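One contact in two related proteins. Structure 1 is arginase, mitochondrial from Medicago truncatula, which hydrolyses L-arginine to urea and L-ornithine, and probably also agmatine to urea and putrescine, as a manganese-dependent homohexamer: PDB 6VSS (chain A, 1.93 Å), residues S65-P70 and T114-V119. Structure 2 is arginase 1, mitochondrial from Arabidopsis thaliana: PDB 6VSU (chain B, 2.25 Å), residues S45-P50 and T94-V99. Structure 2 is superposed on structure 1 by the backbone atoms of these residues (RMSD 0.46 Å); each is numbered along its deposited sequence.

Structure 1 (6VSS); sequences SLLGVP and TNVGDV.
Leu66 and Gly68 hydrogen-bond with Thr114, Val116, Gly117 and Val119, joining strand 63-69 to strand 113-118, an edge strand within this chain, in the parallel sheet of the arginase alpha/beta fold. Backbone bonds include Leu66 N to Thr114 O (2.8 Å), Val116 N to Leu66 O, Gly68 N to Gly117 O and Val119 N to Gly68 O. A beta bulge shifts the register by one. Among polar side chains, Asn115 has CG anti to its backbone N (chi1 -174°). This sets Asn115 OD1 3.4 Å from Gly117 N; a modelled water lies 2.6 Å from Asn115 OD1. Asp118 OD1 lies 3.2 Å from Gly68 CA, where a side chain would clash, and is salt-bridged to Arg89. Ser65 OG touches Thr114 CG2 (3.7 Å) and is hydrogen-bonded to Thr63 O; Thr114 OG1 is hydrogen-bonded to Lys50. Apolar contacts set Leu67 CD1 against Val116 CG1 (4.3 Å) and Val119 CG2 (4.4 Å).

Structure 2 (6VSU); sequences SLLGVP and TDVGDV.
Leu46 and Gly48 hydrogen-bond with Thr94, Val96, Gly97 and Val99. Backbone bonds include Leu46 N to Thr94 O (3.0 Å), Val96 N to Leu46 O, Gly48 N to Gly97 O and Val99 N to Gly48 O. A beta bulge shifts the register by one. Among polar side chains, Asp95 has CG anti to its backbone N (chi1 -176°). Asp95 OD1 accepts from Gly97 N at 2.9 Å, met from above the carboxylate plane. Its OD2 is salt-bridged to Arg69, so the carboxylate is held at both oxygens. Asp98 OD1 lies 3.0 Å from Gly48 CA, where a side chain would clash, and is also salt-bridged to Arg69. Ser45 OG donates to Thr94 OG1 at 3.0 Å. Apolar contacts set Leu47 CD1 against Val96 CG2 (3.6 Å) and Val99 CG2 (4.0 Å).

How the two compare
The exchange is Asn115(A) to Asp95(B). The CB atoms coincide within the error, and the OD1 atoms fall 0.3 Å apart after superposition. ND2 of Asn115(A) has no counterpart in Asp95(B), and OD2 of Asp95(B) has none in Asn115(A). An amide thus gives way to a carboxylate, probably bringing a negative charge. The link to the glycine two residues on is kept: OD1 of Asn115(A) lies 3.4 Å from Gly117(A) N, and OD1 of Asp95(B) accepts from Gly97(B) N at 2.9 Å.

The backbone angles also differ around the bulge. Psi goes from -61° at Val116(A) to 11° at Val96(B), and their carbonyl O atoms stand 1.7 Å apart after superposition. Phi differs at Asn115(A) / Asp95(B) and at Gly117(A) / Gly97(B). The CA atoms that can be compared stay put, and the backbone bonds through Leu66(A) and Gly68(A) recur through Leu46(B) and Gly48(B). Leu67(A), Asp118(A) and Val119(A) keep their places in their counterparts.

The models of Val116(A) and Val96(B) differ in chi1, as do those of Thr114(A) and Thr94(B). Ser65(A) is turned against Ser45(B): the OG atoms stand 2.4 Å apart after superposition, and the place of Ser65(A) OG is left. In structure 2 alone, Ser45(B) OG comes 3.9 Å from Asp95(B) N. There alone it is also hydrogen-bonded to Thr94(B) OG1; Ser65(A) OG and Thr114(A) OG1 are 6.0 Å apart.

Structure 1 (6VSS)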
loop_
_atom_site.group_PDB
_atom_site.type_symbol
_atom_site.label_atom_id
_atom_site.label_comp_id
_atom_site.label_asym_id
_atom_site.label_seq_id
_atom_site.Cartn_x
_atom_site.Cartn_y
_atom_site.Cartn_z
ATOM N N SER A 65 16.260 24.858 17.570
ATOM C CA SER A 65 17.332 24.601 16.582
ATOM C C SER A 65 17.461 23.095 16.341
ATOM O O SER A 65 17.753 22.329 17.316
ATOM C CB SER A 65 18.596 25.223 17.077
ATOM O OG SER A 65 18.289 26.564 17.417
ATOM N N LEU A 66 17.107 22.662 15.113
ATOM C CA LEU A 66 17.038 21.237 14.777
ATOM C C LEU A 66 18.460 20.721 14.645
ATOM O O LEU A 66 19.206 21.199 13.805
ATOM C CB LEU A 66 16.235 21.055 13.492
ATOM C CG LEU A 66 14.865 21.708 13.518
ATOM C CD1 LEU A 66 13.990 21.250 12.355
ATOM C CD2 LEU A 66 14.195 21.390 14.815
ATOM N N LEU A 67 18.779 19.707 15.425
ATOM C CA LEU A 67 19.986 18.854 15.274
ATOM C C LEU A 67 19.527 17.419 15.052
ATOM O O LEU A 67 18.878 16.848 15.955
ATOM C CB LEU A 67 20.857 19.040 16.529
ATOM C CG LEU A 67 22.180 18.297 16.528
ATOM C CD1 LEU A 67 23.208 19.051 15.693
ATOM C CD2 LEU A 67 22.687 18.086 17.944
ATOM N N GLY A 68 19.750 16.909 13.842
ATOM C CA GLY A 68 19.572 15.512 13.449
ATOM C C GLY A 68 20.659 14.619 14.027
ATOM O O GLY A 68 21.878 14.997 14.002
ATOM N N VAL A 69 20.214 13.476 14.568
ATOM C CA VAL A 69 21.105 12.355 14.975
ATOM C C VAL A 69 20.520 11.099 14.339
ATOM O O VAL A 69 19.700 10.412 14.957
ATOM C CB VAL A 69 21.225 12.291 16.503
ATOM C CG1 VAL A 69 22.251 11.258 16.915
ATOM C CG2 VAL A 69 21.531 13.661 17.099
ATOM N N PRO A 70 20.872 10.881 13.040
ATOM C CA PRO A 70 20.388 9.753 12.241
ATOM C C PRO A 70 21.093 8.432 12.605
ATOM O O PRO A 70 21.918 7.991 11.895
ATOM C CB PRO A 70 20.726 10.198 10.821
ATOM C CG PRO A 70 21.990 11.038 11.014
ATOM C CD PRO A 70 21.729 11.810 12.277
ATOM N N THR A 114 14.749 26.887 13.432
ATOM C CA THR A 114 15.834 26.912 12.449
ATOM C C THR A 114 16.457 25.514 12.384
ATOM O O THR A 114 16.539 24.843 13.424
ATOM C CB THR A 114 16.779 28.062 12.824
ATOM O OG1 THR A 114 17.628 28.301 11.717
ATOM C CG2 THR A 114 17.689 27.752 13.978
ATOM N N ASN A 115 17.016 25.161 11.233
ATOM C CA ASN A 115 17.776 23.902 11.059
ATOM C C ASN A 115 19.259 24.167 11.296
ATOM O O ASN A 115 19.774 25.061 10.672
ATOM C CB ASN A 115 17.573 23.319 9.670
ATOM C CG ASN A 115 18.236 21.960 9.545
ATOM O OD1 ASN A 115 18.346 21.194 10.514
ATOM N ND2 ASN A 115 18.715 21.654 8.362
ATOM N N VAL A 116 19.930 23.380 12.110
ATOM C CA VAL A 116 21.412 23.416 12.227
ATOM C C VAL A 116 21.951 22.324 11.300
ATOM O O VAL A 116 22.564 22.667 10.291
ATOM C CB VAL A 116 21.882 23.229 13.678
ATOM C CG1 VAL A 116 23.371 22.901 13.757
ATOM C CG2 VAL A 116 21.565 24.444 14.535
ATOM N N GLY A 117 21.588 21.061 11.544
ATOM C CA GLY A 117 21.887 19.969 10.602
ATOM C C GLY A 117 22.020 18.630 11.293
ATOM O O GLY A 117 21.529 18.507 12.391
ATOM N N ASP A 118 22.614 17.655 10.609
ATOM C CA ASP A 118 22.645 16.255 11.018
ATOM C C ASP A 118 24.084 15.962 11.423
ATOM O O ASP A 118 24.997 16.325 10.680
ATOM C CB ASP A 118 22.140 15.344 9.898
ATOM C CG ASP A 118 20.651 15.410 9.661
ATOM O OD1 ASP A 118 19.982 16.204 10.306
ATOM O OD2 ASP A 118 20.174 14.647 8.836
ATOM N N VAL A 119 24.269 15.355 12.584
ATOM C CA VAL A 119 25.534 14.648 12.914
ATOM C C VAL A 119 25.649 13.456 11.963
ATOM O O VAL A 119 24.787 12.581 12.014
ATOM C CB VAL A 119 25.572 14.140 14.358
ATOM C CG1 VAL A 119 26.865 13.354 14.619
ATOM C CG2 VAL A 119 25.373 15.280 15.352
HETATM O O HOH W 1 18.379 18.807 11.631
#

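Structure 2 (6VSU)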
loop_
_atom_site.group_PDB
_atom_site.type_symbol
_atom_site.label_atom_id
_atom_site.label_comp_id
_atom_site.label_asym_id
_atom_site.label_seq_id
_atom_site.Cartn_x
_atom_site.Cartn_y
_atom_site.Cartn_z
ATOM N N SER B 45 16.257 25.155 17.499
ATOM C CA SER B 45 17.163 24.792 16.402
ATOM C C SER B 45 17.225 23.278 16.344
ATOM O O SER B 45 17.545 22.678 17.353
ATOM C CB SER B 45 18.487 25.406 16.607
ATOM O OG SER B 45 19.145 25.529 15.376
ATOM N N LEU B 46 16.842 22.707 15.199
ATOM C CA LEU B 46 16.825 21.252 14.971
ATOM C C LEU B 46 18.248 20.742 14.868
ATOM O O LEU B 46 19.103 21.418 14.290
ATOM C CB LEU B 46 16.075 20.939 13.687
ATOM C CG LEU B 46 14.662 21.486 13.586
ATOM C CD1 LEU B 46 13.988 20.941 12.320
ATOM C CD2 LEU B 46 13.836 21.119 14.798
ATOM N N LEU B 47 18.491 19.600 15.452
ATOM C CA LEU B 47 19.755 18.862 15.300
ATOM C C LEU B 47 19.413 17.401 15.032
ATOM O O LEU B 47 18.739 16.811 15.852
ATOM C CB LEU B 47 20.587 19.000 16.565
ATOM C CG LEU B 47 21.882 18.213 16.546
ATOM C CD1 LEU B 47 22.826 18.762 15.506
ATOM C CD2 LEU B 47 22.541 18.250 17.908
ATOM N N GLY B 48 19.795 16.880 13.868
ATOM C CA GLY B 48 19.494 15.515 13.469
ATOM C C GLY B 48 20.556 14.604 13.984
ATOM O O GLY B 48 21.786 14.996 13.973
ATOM N N VAL B 49 20.134 13.459 14.506
ATOM C CA VAL B 49 21.107 12.416 14.915
ATOM C C VAL B 49 20.688 11.098 14.285
ATOM O O VAL B 49 19.829 10.394 14.844
ATOM C CB VAL B 49 21.178 12.352 16.444
ATOM C CG1 VAL B 49 22.304 11.403 16.840
ATOM C CG2 VAL B 49 21.404 13.740 17.030
ATOM N N PRO B 50 21.098 10.843 13.028
ATOM C CA PRO B 50 20.647 9.670 12.274
ATOM C C PRO B 50 21.361 8.401 12.728
ATOM O O PRO B 50 22.342 7.981 12.124
ATOM C CB PRO B 50 21.037 9.989 10.813
ATOM C CG PRO B 50 22.279 10.877 10.992
ATOM C CD PRO B 50 21.920 11.739 12.194
ATOM N N THR B 94 15.044 27.303 13.449
ATOM C CA THR B 94 16.172 27.114 12.498
ATOM C C THR B 94 16.576 25.641 12.548
ATOM O O THR B 94 16.035 24.929 13.352
ATOM C CB THR B 94 17.377 28.027 12.799
ATOM O OG1 THR B 94 17.767 27.835 14.150
ATOM C CG2 THR B 94 17.064 29.470 12.533
ATOM N N ASP B 95 17.592 25.281 11.807
ATOM C CA ASP B 95 17.979 23.864 11.571
ATOM C C ASP B 95 19.488 23.862 11.316
ATOM O O ASP B 95 19.908 24.496 10.338
ATOM C CB ASP B 95 17.210 23.318 10.373
ATOM C CG ASP B 95 17.442 21.843 10.094
ATOM O OD1 ASP B 95 18.236 21.155 10.803
ATOM O OD2 ASP B 95 16.764 21.375 9.186
ATOM N N VAL B 96 20.246 23.218 12.184
ATOM C CA VAL B 96 21.722 23.088 12.006
ATOM C C VAL B 96 22.061 21.750 11.353
ATOM O O VAL B 96 23.208 21.442 11.275
ATOM C CB VAL B 96 22.499 23.285 13.321
ATOM C CG1 VAL B 96 22.078 24.548 14.052
ATOM C CG2 VAL B 96 22.306 22.111 14.229
ATOM N N GLY B 97 21.099 21.007 10.838
ATOM C CA GLY B 97 21.375 19.780 10.079
ATOM C C GLY B 97 21.677 18.575 10.957
ATOM O O GLY B 97 21.330 18.541 12.147
ATOM N N ASP B 98 22.329 17.606 10.353
ATOM C CA ASP B 98 22.567 16.276 10.967
ATOM C C ASP B 98 24.029 16.136 11.408
ATOM O O ASP B 98 24.948 16.588 10.707
ATOM C CB ASP B 98 22.255 15.174 9.947
ATOM C CG ASP B 98 20.762 15.042 9.716
ATOM O OD1 ASP B 98 19.987 15.674 10.520
ATOM O OD2 ASP B 98 20.384 14.354 8.711
ATOM N N VAL B 99 24.210 15.467 12.511
ATOM C CA VAL B 99 25.510 14.894 12.939
ATOM C C VAL B 99 25.815 13.802 11.931
ATOM O O VAL B 99 24.958 12.992 11.609
ATOM C CB VAL B 99 25.409 14.358 14.378
ATOM C CG1 VAL B 99 26.671 13.707 14.854
ATOM C CG2 VAL B 99 24.977 15.434 15.335
#